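Local atomic coordinates of mevalonate kinase, putative (Leishmania major, PDB entry 2HFS), a protein that probably catalyses the ATP-dependent phosphorylation of (R)-mevalonate to (R)-5-phosphomevalonate, an early step of isoprenoid and sterol biosynthesis. Residues Gly26-Val31 and Ala202-Asp207; Asp76-Ala81 and Ala116-Ala121; Asn206-Met211 and Val217-Leu222; Val191-Gly196 and Glu267-Thr272. All coordinates share one frame; numbering follows the deposited sequence.

Interaction 1 (Gly26-Val31 and Ala202-Asp207); sequences GEHFVV and AKVVND
His-28 lies in the GEHFVVHG sequence, the first conserved motif of the mevalonate kinase branch of the GHMP kinase fold, and its ring meets Val-204 and Val-205 on the helix 201-214. The motif leaves strand 17-25 as a loop that turns into a short 3-10 stretch at Val-30 and Val-31. Taking the helix in sequence order, Val-204 comes first and makes the tightest touch: its methyl CG1 lies 3.3 Å from CE1 of His-28, and the two side chains cross at about a right angle. With CG1 anti to its backbone N (chi1 177°), this branch of Val-204 is placed against CE1 of the imidazole. NE2 of His-28, next to CE1 in the ring and 3.7 Å from the same CG1 of Val-204, is hydrogen-bonded to the carbonyl O of Thr-286, which ties the imidazole down beside the valine methyls that press on it obliquely. Val-205 divides its two branches between two residues of the loop: CG2 goes to the His-28 ring and CG1 to Val-31. One turn beyond Lys-203 comes Asp-207, whose carboxylate forms a salt bridge with Arg-288, in the chain region that also supplies Thr-286; its pairing with Lys-203 is long and weak. Of the two Val-205 branches, CG2 stands 3.9 Å from both CE1 and ND1 of His-28, whereas CG1 makes a looser apolar contact between two partly exposed valines, 4.2 Å from CG1 of Val-31.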
loop_
_atom_site.group_PDB
_atom_site.type_symbol
_atom_site.label_atom_id
_atom_site.label_comp_id
_atom_site.label_asym_id
_atom_site.label_seq_id
_atom_site.Cartn_x
_atom_site.Cartn_y
_atom_site.Cartn_z
ATOM N N GLY A 26 9.868 -6.614 4.990
ATOM C CA GLY A 26 9.317 -7.822 5.574
ATOM C C GLY A 26 8.132 -8.482 4.890
ATOM O O GLY A 26 7.478 -9.316 5.479
ATOM N N GLU A 27 7.864 -8.115 3.641
ATOM C CA GLU A 27 6.959 -8.903 2.804
ATOM C C GLU A 27 7.373 -10.380 2.817
ATOM O O GLU A 27 8.574 -10.712 2.800
ATOM C CB GLU A 27 6.943 -8.420 1.361
ATOM C CG GLU A 27 8.313 -8.270 0.729
ATOM C CD GLU A 27 8.893 -6.887 0.994
ATOM O OE1 GLU A 27 8.388 -5.906 0.390
ATOM O OE2 GLU A 27 9.818 -6.768 1.833
ATOM N N HIS A 28 6.377 -11.258 2.824
ATOM C CA HIS A 28 6.602 -12.714 2.870
ATOM C C HIS A 28 7.051 -13.290 4.210
ATOM O O HIS A 28 6.469 -14.268 4.696
ATOM C CB HIS A 28 7.501 -13.171 1.707
ATOM C CG HIS A 28 6.840 -13.026 0.378
ATOM N ND1 HIS A 28 5.842 -13.876 -0.043
ATOM C CD2 HIS A 28 6.989 -12.100 -0.597
ATOM C CE1 HIS A 28 5.411 -13.490 -1.231
ATOM N NE2 HIS A 28 6.078 -12.403 -1.583
ATOM N N PHE A 29 8.065 -12.689 4.827
ATOM C CA PHE A 29 8.552 -13.181 6.126
ATOM C C PHE A 29 7.558 -12.928 7.259
ATOM O O PHE A 29 7.491 -13.690 8.246
ATOM C CB PHE A 29 9.911 -12.566 6.443
ATOM C CG PHE A 29 10.997 -13.005 5.494
ATOM C CD1 PHE A 29 11.507 -12.130 4.541
ATOM C CD2 PHE A 29 11.488 -14.312 5.534
ATOM C CE1 PHE A 29 12.505 -12.545 3.650
ATOM C CE2 PHE A 29 12.506 -14.729 4.658
ATOM C CZ PHE A 29 13.003 -13.838 3.705
ATOM N N VAL A 30 6.775 -11.867 7.096
ATOM C CA VAL A 30 5.691 -11.531 8.013
ATOM C C VAL A 30 4.641 -12.654 8.146
ATOM O O VAL A 30 4.073 -12.864 9.227
ATOM C CB VAL A 30 5.023 -10.197 7.584
ATOM C CG1 VAL A 30 4.326 -10.342 6.207
ATOM C CG2 VAL A 30 4.061 -9.699 8.642
ATOM N N VAL A 31 4.387 -13.357 7.044
ATOM C CA VAL A 31 3.501 -14.519 7.019
ATOM C C VAL A 31 3.951 -15.574 8.043
ATOM O O VAL A 31 3.128 -16.319 8.574
ATOM C CB VAL A 31 3.420 -15.104 5.588
ATOM C CG1 VAL A 31 2.668 -16.440 5.533
ATOM C CG2 VAL A 31 2.780 -14.085 4.653
ATOM N N ALA A 202 -1.538 -14.777 -3.200
ATOM C CA ALA A 202 -1.842 -16.136 -2.743
ATOM C C ALA A 202 -0.913 -17.197 -3.352
ATOM O O ALA A 202 -0.393 -18.046 -2.626
ATOM C CB ALA A 202 -3.310 -16.476 -3.008
ATOM N N LYS A 203 -0.696 -17.130 -4.665
ATOM C CA LYS A 203 0.176 -18.074 -5.382
ATOM C C LYS A 203 1.660 -18.002 -4.983
ATOM O O LYS A 203 2.328 -19.030 -4.843
ATOM C CB LYS A 203 0.031 -17.893 -6.890
ATOM C CG LYS A 203 1.140 -18.529 -7.695
ATOM C CD LYS A 203 0.769 -18.692 -9.161
ATOM C CE LYS A 203 1.720 -19.664 -9.854
ATOM N NZ LYS A 203 3.145 -19.426 -9.476
ATOM N N VAL A 204 2.176 -16.787 -4.824
ATOM C CA VAL A 204 3.578 -16.592 -4.451
ATOM C C VAL A 204 3.786 -17.004 -2.990
ATOM O O VAL A 204 4.755 -17.704 -2.653
ATOM C CB VAL A 204 4.014 -15.112 -4.700
ATOM C CG1 VAL A 204 5.437 -14.895 -4.251
ATOM C CG2 VAL A 204 3.855 -14.739 -6.189
ATOM N N VAL A 205 2.873 -16.565 -2.122
ATOM C CA VAL A 205 2.933 -16.898 -0.693
ATOM C C VAL A 205 2.912 -18.408 -0.496
ATOM O O VAL A 205 3.609 -18.929 0.357
ATOM C CB VAL A 205 1.802 -16.205 0.139
ATOM C CG1 VAL A 205 1.637 -16.851 1.509
ATOM C CG2 VAL A 205 2.080 -14.700 0.316
ATOM N N ASN A 206 2.122 -19.111 -1.300
ATOM C CA ASN A 206 2.082 -20.576 -1.214
ATOM C C ASN A 206 3.335 -21.265 -1.757
ATOM O O ASN A 206 3.794 -22.273 -1.191
ATOM C CB ASN A 206 0.796 -21.104 -1.832
ATOM C CG ASN A 206 -0.424 -20.618 -1.085
ATOM O OD1 ASN A 206 -0.422 -20.556 0.152
ATOM N ND2 ASN A 206 -1.474 -20.269 -1.821
ATOM N N ASP A 207 3.916 -20.706 -2.814
ATOM C CA ASP A 207 5.256 -21.120 -3.257
ATOM C C ASP A 207 6.283 -20.996 -2.124
ATOM O O ASP A 207 7.131 -21.868 -1.964
ATOM C CB ASP A 207 5.731 -20.310 -4.469
ATOM C CG ASP A 207 5.126 -20.793 -5.774
ATOM O OD1 ASP A 207 4.331 -21.753 -5.762
ATOM O OD2 ASP A 207 5.376 -20.253 -6.865
#

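Interaction 2 (Asp76-Ala81 and Ala116-Ala121); sequences DEQIKA and ASDVVA
In the N-terminal domain of the GHMP kinase fold, helix 70-88 packs beside helix 114-130, and the two are joined by a buried bond between Gln-78 and Asp-118. NE2 of Gln-78 donates to OD2 of Asp-118 over 2.8 Å, with a nearly straight N-H...O angle of 165°. The oxygen lies close to the plane of the glutamine amide but is itself met on its syn side, 30° out of the carboxylate plane; the amide and carboxylate planes are nearly perpendicular. Gln-78 gets there by an extended chain that starts anti to its backbone N (chi1 -169°), which also brings its CG to 3.5 Å from Asp-118 OD2. The carboxylate is gripped by more than this one group: Tyr-150 OH hydrogen-bonds to OD2, and His-82 NE2, one turn further along helix 70-88 than Gln-78, bonds to OD1. With both oxygens taken, the buried acid is fixed in rotation, and its charge is probably eased by these neighbours. The amide of Gln-78 is likewise pinned at its other end, where OE1 is bonded to Arg-75 NH1. About one turn along, at Ala-81, the contact turns apolar: CB of Ala-81 rests 4.0 Å from CG1 of Val-119, and their backbones come nearer here than at the glutamine. Tyr-150 also leans on Ala-81. Helix 114-130 begins within the glycine-rich GIGASAS segment, whose glycines precede its first turn; this is the second conserved motif of GHMP kinases, whose loop in this family characteristically wraps the phosphates of ATP.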
loop_
_atom_site.group_PDB
_atom_site.type_symbol
_atom_site.label_atom_id
_atom_site.label_comp_id
_atom_site.label_asym_id
_atom_site.label_seq_id
_atom_site.Cartn_x
_atom_site.Cartn_y
_atom_site.Cartn_z
ATOM N N ASP A 76 -15.225 -4.633 -11.537
ATOM C CA ASP A 76 -16.146 -5.617 -10.966
ATOM C C ASP A 76 -15.867 -5.804 -9.475
ATOM O O ASP A 76 -16.806 -5.826 -8.678
ATOM C CB ASP A 76 -16.108 -6.943 -11.725
ATOM C CG ASP A 76 -16.734 -6.843 -13.126
ATOM O OD1 ASP A 76 -17.447 -5.845 -13.411
ATOM O OD2 ASP A 76 -16.582 -7.724 -14.000
ATOM N N GLU A 77 -14.581 -5.890 -9.107
ATOM C CA GLU A 77 -14.162 -5.977 -7.697
ATOM C C GLU A 77 -14.539 -4.728 -6.923
ATOM O O GLU A 77 -14.990 -4.809 -5.769
ATOM C CB GLU A 77 -12.648 -6.201 -7.579
ATOM C CG GLU A 77 -12.138 -7.531 -8.105
ATOM C CD GLU A 77 -10.660 -7.461 -8.475
ATOM O OE1 GLU A 77 -9.790 -7.430 -7.564
ATOM O OE2 GLU A 77 -10.366 -7.429 -9.686
ATOM N N GLN A 78 -14.325 -3.568 -7.549
ATOM C CA GLN A 78 -14.743 -2.309 -6.951
ATOM C C GLN A 78 -16.229 -2.267 -6.613
ATOM O O GLN A 78 -16.599 -1.794 -5.537
ATOM C CB GLN A 78 -14.398 -1.125 -7.833
ATOM C CG GLN A 78 -14.588 0.179 -7.121
ATOM C CD GLN A 78 -14.339 1.332 -8.028
ATOM O OE1 GLN A 78 -15.034 1.480 -9.028
ATOM N NE2 GLN A 78 -13.331 2.155 -7.699
ATOM N N ILE A 79 -17.060 -2.714 -7.559
ATOM C CA ILE A 79 -18.495 -2.807 -7.374
ATOM C C ILE A 79 -18.822 -3.602 -6.103
ATOM O O ILE A 79 -19.621 -3.177 -5.272
ATOM C CB ILE A 79 -19.145 -3.459 -8.625
ATOM C CG1 ILE A 79 -19.003 -2.527 -9.849
ATOM C CG2 ILE A 79 -20.580 -3.825 -8.350
ATOM C CD1 ILE A 79 -19.745 -2.980 -11.092
ATOM N N LYS A 80 -18.204 -4.764 -5.959
ATOM C CA LYS A 80 -18.438 -5.589 -4.774
ATOM C C LYS A 80 -17.923 -4.893 -3.512
ATOM O O LYS A 80 -18.600 -4.892 -2.480
ATOM C CB LYS A 80 -17.807 -6.972 -4.927
ATOM C CG LYS A 80 -18.489 -7.870 -5.964
ATOM C CD LYS A 80 -17.855 -9.268 -5.992
ATOM N N ALA A 81 -16.734 -4.292 -3.620
ATOM C CA ALA A 81 -16.087 -3.589 -2.512
ATOM C C ALA A 81 -16.964 -2.462 -1.962
ATOM O O ALA A 81 -17.208 -2.374 -0.758
ATOM C CB ALA A 81 -14.728 -3.025 -2.975
ATOM N N ALA A 116 -7.414 -0.503 -1.096
ATOM C CA ALA A 116 -7.634 -0.023 0.267
ATOM C C ALA A 116 -7.826 1.496 0.337
ATOM O O ALA A 116 -8.709 1.955 1.046
ATOM C CB ALA A 116 -6.513 -0.468 1.211
ATOM N N SER A 117 -7.005 2.262 -0.389
ATOM C CA SER A 117 -7.125 3.742 -0.418
ATOM C C SER A 117 -8.507 4.146 -0.885
ATOM O O SER A 117 -9.092 5.102 -0.348
ATOM C CB SER A 117 -6.067 4.405 -1.312
ATOM O OG SER A 117 -4.807 3.750 -1.219
ATOM N N ASP A 118 -9.006 3.399 -1.874
ATOM C CA ASP A 118 -10.378 3.537 -2.403
ATOM C C ASP A 118 -11.411 3.348 -1.292
ATOM O O ASP A 118 -12.170 4.291 -0.990
ATOM C CB ASP A 118 -10.564 2.544 -3.557
ATOM C CG ASP A 118 -11.944 2.618 -4.228
ATOM O OD1 ASP A 118 -12.816 3.421 -3.828
ATOM O OD2 ASP A 118 -12.220 1.885 -5.192
ATOM N N VAL A 119 -11.439 2.166 -0.667
ATOM C CA VAL A 119 -12.461 1.903 0.360
ATOM C C VAL A 119 -12.271 2.771 1.599
ATOM O O VAL A 119 -13.247 3.099 2.254
ATOM C CB VAL A 119 -12.661 0.400 0.742
ATOM C CG1 VAL A 119 -13.333 -0.358 -0.408
ATOM C CG2 VAL A 119 -11.340 -0.290 1.147
ATOM N N VAL A 120 -11.032 3.180 1.895
ATOM C CA VAL A 120 -10.835 4.083 3.030
ATOM C C VAL A 120 -11.477 5.438 2.735
ATOM O O VAL A 120 -12.299 5.926 3.518
ATOM C CB VAL A 120 -9.351 4.228 3.431
ATOM C CG1 VAL A 120 -9.146 5.404 4.373
ATOM C CG2 VAL A 120 -8.854 2.920 4.091
ATOM N N ALA A 121 -11.129 6.026 1.588
ATOM C CA ALA A 121 -11.666 7.336 1.209
ATOM C C ALA A 121 -13.199 7.316 1.196
ATOM O O ALA A 121 -13.854 8.233 1.723
ATOM C CB ALA A 121 -11.113 7.749 -0.156
#

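Interaction 3 (Asn206-Met211 and Val217-Leu222); sequences NDVHKM and VQFKRL
Val-208 and Phe-219 form the close-packed half of this helix-helix contact, and selenomethionine Met-211 with Gln-218 forms the loose half. CG1 of Val-208 comes up to the edge of the Phe-219 ring, near its plane, at 3.5 Å from CE2, and the two side chains cross at about a right angle. The ring reaches this methyl because its CG stands anti to the backbone N (chi1 -172°), which carries the aromatic group out toward the partner helix. Both residues are buried, and no polar bond links the two segments. The selenium of Met-211 also lies at the ring edge, but further off, SE to CD2 of Phe-219 measuring 4.3 Å. Fully extended, the Met-211 chain passes the phenylalanine and lets its methyl CE rest 3.9 Å from CD1 of Leu-222. That same CE stands 4.0 Å from NE2 of Gln-218, on the side where Met-211 and Gln-218 are partly open to solvent. The axes of the two short segments approach no closer than 10.6 Å at an angle of 118°, and Phe-219 and Met-211 supply most of the reach across this gap at the sharp turn between consecutive helices. Among their neighbours, His-32 meets the Phe-219 ring, Val-208 also touches Val-261, and Leu-222 reaches Leu-255 and Gln-258, so that helix 216-239 touches both helix 201-214 and helix 242-258.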
loop_
_atom_site.group_PDB
_atom_site.type_symbol
_atom_site.label_atom_id
_atom_site.label_comp_id
_atom_site.label_asym_id
_atom_site.label_seq_id
_atom_site.Cartn_x
_atom_site.Cartn_y
_atom_site.Cartn_z
ATOM N N ASN A 206 2.122 -19.111 -1.300
ATOM C CA ASN A 206 2.082 -20.576 -1.214
ATOM C C ASN A 206 3.335 -21.265 -1.757
ATOM O O ASN A 206 3.794 -22.273 -1.191
ATOM C CB ASN A 206 0.796 -21.104 -1.832
ATOM C CG ASN A 206 -0.424 -20.618 -1.085
ATOM O OD1 ASN A 206 -0.422 -20.556 0.152
ATOM N ND2 ASN A 206 -1.474 -20.269 -1.821
ATOM N N ASP A 207 3.916 -20.706 -2.814
ATOM C CA ASP A 207 5.256 -21.120 -3.257
ATOM C C ASP A 207 6.283 -20.996 -2.124
ATOM O O ASP A 207 7.131 -21.868 -1.964
ATOM C CB ASP A 207 5.731 -20.310 -4.469
ATOM C CG ASP A 207 5.126 -20.793 -5.774
ATOM O OD1 ASP A 207 4.331 -21.753 -5.762
ATOM O OD2 ASP A 207 5.376 -20.253 -6.865
ATOM N N VAL A 208 6.207 -19.913 -1.346
ATOM C CA VAL A 208 7.116 -19.727 -0.210
ATOM C C VAL A 208 6.850 -20.783 0.873
ATOM O O VAL A 208 7.796 -21.338 1.449
ATOM C CB VAL A 208 7.090 -18.264 0.348
ATOM C CG1 VAL A 208 8.072 -18.093 1.514
ATOM C CG2 VAL A 208 7.432 -17.273 -0.752
ATOM N N HIS A 209 5.575 -21.086 1.133
ATOM C CA HIS A 209 5.231 -22.132 2.122
ATOM C C HIS A 209 5.830 -23.471 1.738
ATOM O O HIS A 209 6.378 -24.189 2.582
ATOM C CB HIS A 209 3.721 -22.321 2.218
ATOM C CG HIS A 209 3.029 -21.354 3.132
ATOM N ND1 HIS A 209 3.329 -21.244 4.475
ATOM C CD2 HIS A 209 2.009 -20.494 2.904
ATOM C CE1 HIS A 209 2.545 -20.332 5.026
ATOM N NE2 HIS A 209 1.732 -19.864 4.096
ATOM N N LYS A 210 5.695 -23.805 0.458
ATOM C CA LYS A 210 6.241 -25.026 -0.097
ATOM C C LYS A 210 7.773 -25.084 0.054
ATOM O O LYS A 210 8.326 -26.113 0.455
ATOM C CB LYS A 210 5.818 -25.163 -1.562
HETATM N N MSE A 211 8.459 -23.983 -0.243
HETATM C CA MSE A 211 9.912 -23.982 -0.085
HETATM C C MSE A 211 10.302 -24.243 1.372
HETATM O O MSE A 211 11.279 -24.939 1.654
HETATM C CB MSE A 211 10.518 -22.665 -0.562
HETATM C CG MSE A 211 12.031 -22.648 -0.402
HETATM SE SE MSE A 211 12.629 -20.831 -0.190
HETATM C CE MSE A 211 14.612 -21.165 0.010
ATOM N N VAL A 217 15.283 -26.192 7.214
ATOM C CA VAL A 217 16.480 -25.613 7.822
ATOM C C VAL A 217 16.996 -24.409 7.038
ATOM O O VAL A 217 17.428 -23.438 7.658
ATOM C CB VAL A 217 17.631 -26.624 8.089
ATOM C CG1 VAL A 217 18.802 -25.913 8.780
ATOM C CG2 VAL A 217 17.146 -27.765 8.971
ATOM N N GLN A 218 16.946 -24.455 5.706
ATOM C CA GLN A 218 17.413 -23.304 4.926
ATOM C C GLN A 218 16.484 -22.125 5.140
ATOM O O GLN A 218 16.950 -21.007 5.406
ATOM C CB GLN A 218 17.582 -23.593 3.428
ATOM C CG GLN A 218 18.410 -22.473 2.737
ATOM C CD GLN A 218 18.652 -22.655 1.229
ATOM O OE1 GLN A 218 18.942 -23.754 0.759
ATOM N NE2 GLN A 218 18.569 -21.555 0.486
ATOM N N PHE A 219 15.176 -22.377 5.050
ATOM C CA PHE A 219 14.190 -21.329 5.257
ATOM C C PHE A 219 14.353 -20.660 6.632
ATOM O O PHE A 219 14.430 -19.438 6.722
ATOM C CB PHE A 219 12.759 -21.811 5.028
ATOM C CG PHE A 219 11.755 -20.698 5.050
ATOM C CD1 PHE A 219 11.282 -20.191 6.256
ATOM C CD2 PHE A 219 11.309 -20.122 3.860
ATOM C CE1 PHE A 219 10.368 -19.135 6.273
ATOM C CE2 PHE A 219 10.399 -19.070 3.877
ATOM C CZ PHE A 219 9.931 -18.586 5.083
ATOM N N LYS A 220 14.444 -21.464 7.686
ATOM C CA LYS A 220 14.656 -20.941 9.025
ATOM C C LYS A 220 15.901 -20.070 9.067
ATOM O O LYS A 220 15.927 -19.053 9.757
ATOM C CB LYS A 220 14.755 -22.080 10.055
ATOM C CG LYS A 220 15.041 -21.616 11.480
ATOM C CD LYS A 220 13.980 -20.666 12.037
ATOM C CE LYS A 220 14.218 -20.419 13.531
ATOM N NZ LYS A 220 13.421 -19.270 14.033
ATOM N N ARG A 221 16.939 -20.456 8.323
ATOM C CA ARG A 221 18.123 -19.589 8.257
ATOM C C ARG A 221 17.783 -18.210 7.656
ATOM O O ARG A 221 18.121 -17.188 8.240
ATOM C CB ARG A 221 19.281 -20.247 7.504
ATOM C CG ARG A 221 20.544 -19.413 7.556
ATOM C CD ARG A 221 21.740 -19.971 6.783
ATOM N NE ARG A 221 21.626 -19.834 5.331
ATOM C CZ ARG A 221 21.556 -20.862 4.481
ATOM N NH1 ARG A 221 21.469 -20.643 3.171
ATOM N NH2 ARG A 221 21.577 -22.113 4.937
ATOM N N LEU A 222 17.102 -18.190 6.510
ATOM C CA LEU A 222 16.716 -16.921 5.860
ATOM C C LEU A 222 15.766 -16.077 6.711
ATOM O O LEU A 222 15.851 -14.843 6.734
ATOM C CB LEU A 222 16.069 -17.200 4.503
ATOM C CG LEU A 222 16.894 -18.058 3.554
ATOM C CD1 LEU A 222 16.147 -18.286 2.228
ATOM C CD2 LEU A 222 18.284 -17.431 3.335
#

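Interaction 4 (Val191-Gly196 and Glu267-Thr272); sequences VVVGTG and ESIVQT
Two backbone groups grip OG1 of Thr-195, the carbonyl O of Gly-290 and the N of Ile-197, while the methyl CG2 of the same residue faces Ile-269 on helix 264-275. With chi1 at 58°, OG1 sits between the backbone N and the carbonyl carbon, which leaves CG2 for the helix; it lies 3.6 Å from CD1 of Ile-269. Two residues earlier, on strand 188-194, Val-193 makes the broader touch. Its CG1 is 3.5 Å from CD1 of Ile-269 and 3.7 Å from CG2 of Ile-269, so one valine branch meets both arms of the isoleucine as the two side chains slide past each other in opposite directions. Strand 188-194 is an inner strand of the antiparallel sheet that, with helices such as 264-275 and 299-312, builds the ferredoxin-like C-terminal domain of GHMP kinases; Leu-309 of helix 299-312 also packs on Val-193. All three residues are buried, and no hydrogen bond crosses between strand and helix. The helix is therefore held to the sheet by aliphatic packing alone at this place, with the threonine's polar end turned to backbone partners and its methyl to the isoleucine.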
loop_
_atom_site.group_PDB
_atom_site.type_symbol
_atom_site.label_atom_id
_atom_site.label_comp_id
_atom_site.label_asym_id
_atom_site.label_seq_id
_atom_site.Cartn_x
_atom_site.Cartn_y
_atom_site.Cartn_z
ATOM N N VAL A 191 11.298 6.709 -4.432
ATOM C CA VAL A 191 10.969 6.509 -5.847
ATOM C C VAL A 191 10.337 5.115 -5.891
ATOM O O VAL A 191 10.948 4.147 -5.460
ATOM C CB VAL A 191 12.200 6.554 -6.794
ATOM C CG1 VAL A 191 11.754 6.347 -8.221
ATOM C CG2 VAL A 191 12.931 7.887 -6.691
ATOM N N VAL A 192 9.094 5.029 -6.344
ATOM C CA VAL A 192 8.451 3.733 -6.461
ATOM C C VAL A 192 8.275 3.442 -7.940
ATOM O O VAL A 192 7.910 4.334 -8.712
ATOM C CB VAL A 192 7.104 3.667 -5.718
ATOM C CG1 VAL A 192 6.480 2.255 -5.848
ATOM C CG2 VAL A 192 7.270 4.072 -4.245
ATOM N N VAL A 193 8.547 2.203 -8.339
ATOM C CA VAL A 193 8.598 1.859 -9.777
ATOM C C VAL A 193 7.668 0.687 -10.078
ATOM O O VAL A 193 7.737 -0.347 -9.410
ATOM C CB VAL A 193 10.050 1.502 -10.196
ATOM C CG1 VAL A 193 10.124 1.105 -11.651
ATOM C CG2 VAL A 193 11.011 2.645 -9.910
ATOM N N GLY A 194 6.808 0.833 -11.082
ATOM C CA GLY A 194 5.943 -0.255 -11.474
ATOM C C GLY A 194 6.509 -1.043 -12.646
ATOM O O GLY A 194 6.977 -0.435 -13.632
ATOM N N THR A 195 6.446 -2.379 -12.566
ATOM C CA THR A 195 6.998 -3.248 -13.615
ATOM C C THR A 195 5.981 -3.480 -14.734
ATOM O O THR A 195 6.357 -3.867 -15.842
ATOM C CB THR A 195 7.424 -4.631 -13.055
ATOM O OG1 THR A 195 6.292 -5.250 -12.436
ATOM C CG2 THR A 195 8.451 -4.514 -11.905
ATOM N N GLY A 196 4.697 -3.279 -14.421
ATOM C CA GLY A 196 3.599 -3.567 -15.358
ATOM C C GLY A 196 3.170 -5.030 -15.330
ATOM O O GLY A 196 2.297 -5.457 -16.090
ATOM N N GLU A 267 15.015 -6.955 -10.687
ATOM C CA GLU A 267 16.467 -6.845 -10.534
ATOM C C GLU A 267 17.028 -5.650 -11.333
ATOM O O GLU A 267 17.854 -4.882 -10.831
ATOM C CB GLU A 267 17.134 -8.163 -10.938
ATOM C CG GLU A 267 16.847 -9.289 -9.958
ATOM C CD GLU A 267 17.253 -8.943 -8.529
ATOM O OE1 GLU A 267 18.427 -8.528 -8.303
ATOM O OE2 GLU A 267 16.399 -9.091 -7.627
ATOM N N SER A 268 16.544 -5.473 -12.555
ATOM C CA SER A 268 16.991 -4.371 -13.420
ATOM C C SER A 268 16.732 -3.000 -12.776
ATOM O O SER A 268 17.619 -2.129 -12.717
ATOM C CB SER A 268 16.318 -4.470 -14.793
ATOM O OG SER A 268 16.617 -3.338 -15.583
ATOM N N ILE A 269 15.528 -2.841 -12.254
ATOM C CA ILE A 269 15.127 -1.629 -11.547
ATOM C C ILE A 269 16.024 -1.358 -10.334
ATOM O O ILE A 269 16.621 -0.278 -10.233
ATOM C CB ILE A 269 13.629 -1.706 -11.145
ATOM C CG1 ILE A 269 12.734 -1.841 -12.385
ATOM C CG2 ILE A 269 13.186 -0.482 -10.339
ATOM C CD1 ILE A 269 11.264 -2.200 -12.064
ATOM N N VAL A 270 16.141 -2.333 -9.433
ATOM C CA VAL A 270 16.928 -2.101 -8.213
ATOM C C VAL A 270 18.412 -1.782 -8.510
ATOM O O VAL A 270 19.000 -0.920 -7.856
ATOM C CB VAL A 270 16.734 -3.168 -7.109
ATOM C CG1 VAL A 270 15.258 -3.259 -6.694
ATOM C CG2 VAL A 270 17.306 -4.522 -7.500
ATOM N N GLN A 271 18.985 -2.444 -9.512
ATOM C CA GLN A 271 20.366 -2.183 -9.930
ATOM C C GLN A 271 20.512 -0.717 -10.398
ATOM O O GLN A 271 21.429 0.005 -9.971
ATOM C CB GLN A 271 20.780 -3.176 -11.025
ATOM C CG GLN A 271 22.219 -3.004 -11.554
ATOM C CD GLN A 271 22.492 -3.806 -12.819
ATOM O OE1 GLN A 271 23.589 -4.348 -12.985
ATOM N NE2 GLN A 271 21.498 -3.887 -13.712
ATOM N N THR A 272 19.589 -0.263 -11.238
ATOM C CA THR A 272 19.657 1.128 -11.720
ATOM C C THR A 272 19.441 2.168 -10.614
ATOM O O THR A 272 20.109 3.204 -10.608
ATOM C CB THR A 272 18.696 1.343 -12.915
ATOM O OG1 THR A 272 19.179 0.583 -14.024
ATOM C CG2 THR A 272 18.776 2.777 -13.467
#

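Overall arrangement
Interactions 1 and 3 share helix 201-214 and touch each other: His-28 packs on Val-208, and Val-31 on His-209. Loop 26-31 and helix 216-239 both pack against this helix and touch each other. Interaction 1 is partly buried and interaction 3 buried with a partly exposed margin, whereas interactions 2 and 4 are wholly buried. Those two lie on opposite sides of the chain's centre, 27 Å apart between centres, one in the N-terminal and one in the C-terminal part of the fold. Interaction 2 alone joins its segments by a hydrogen bond; the others rely on apolar packing, between helices in 3, helix and sheet in 4, and helix and motif loop in 1.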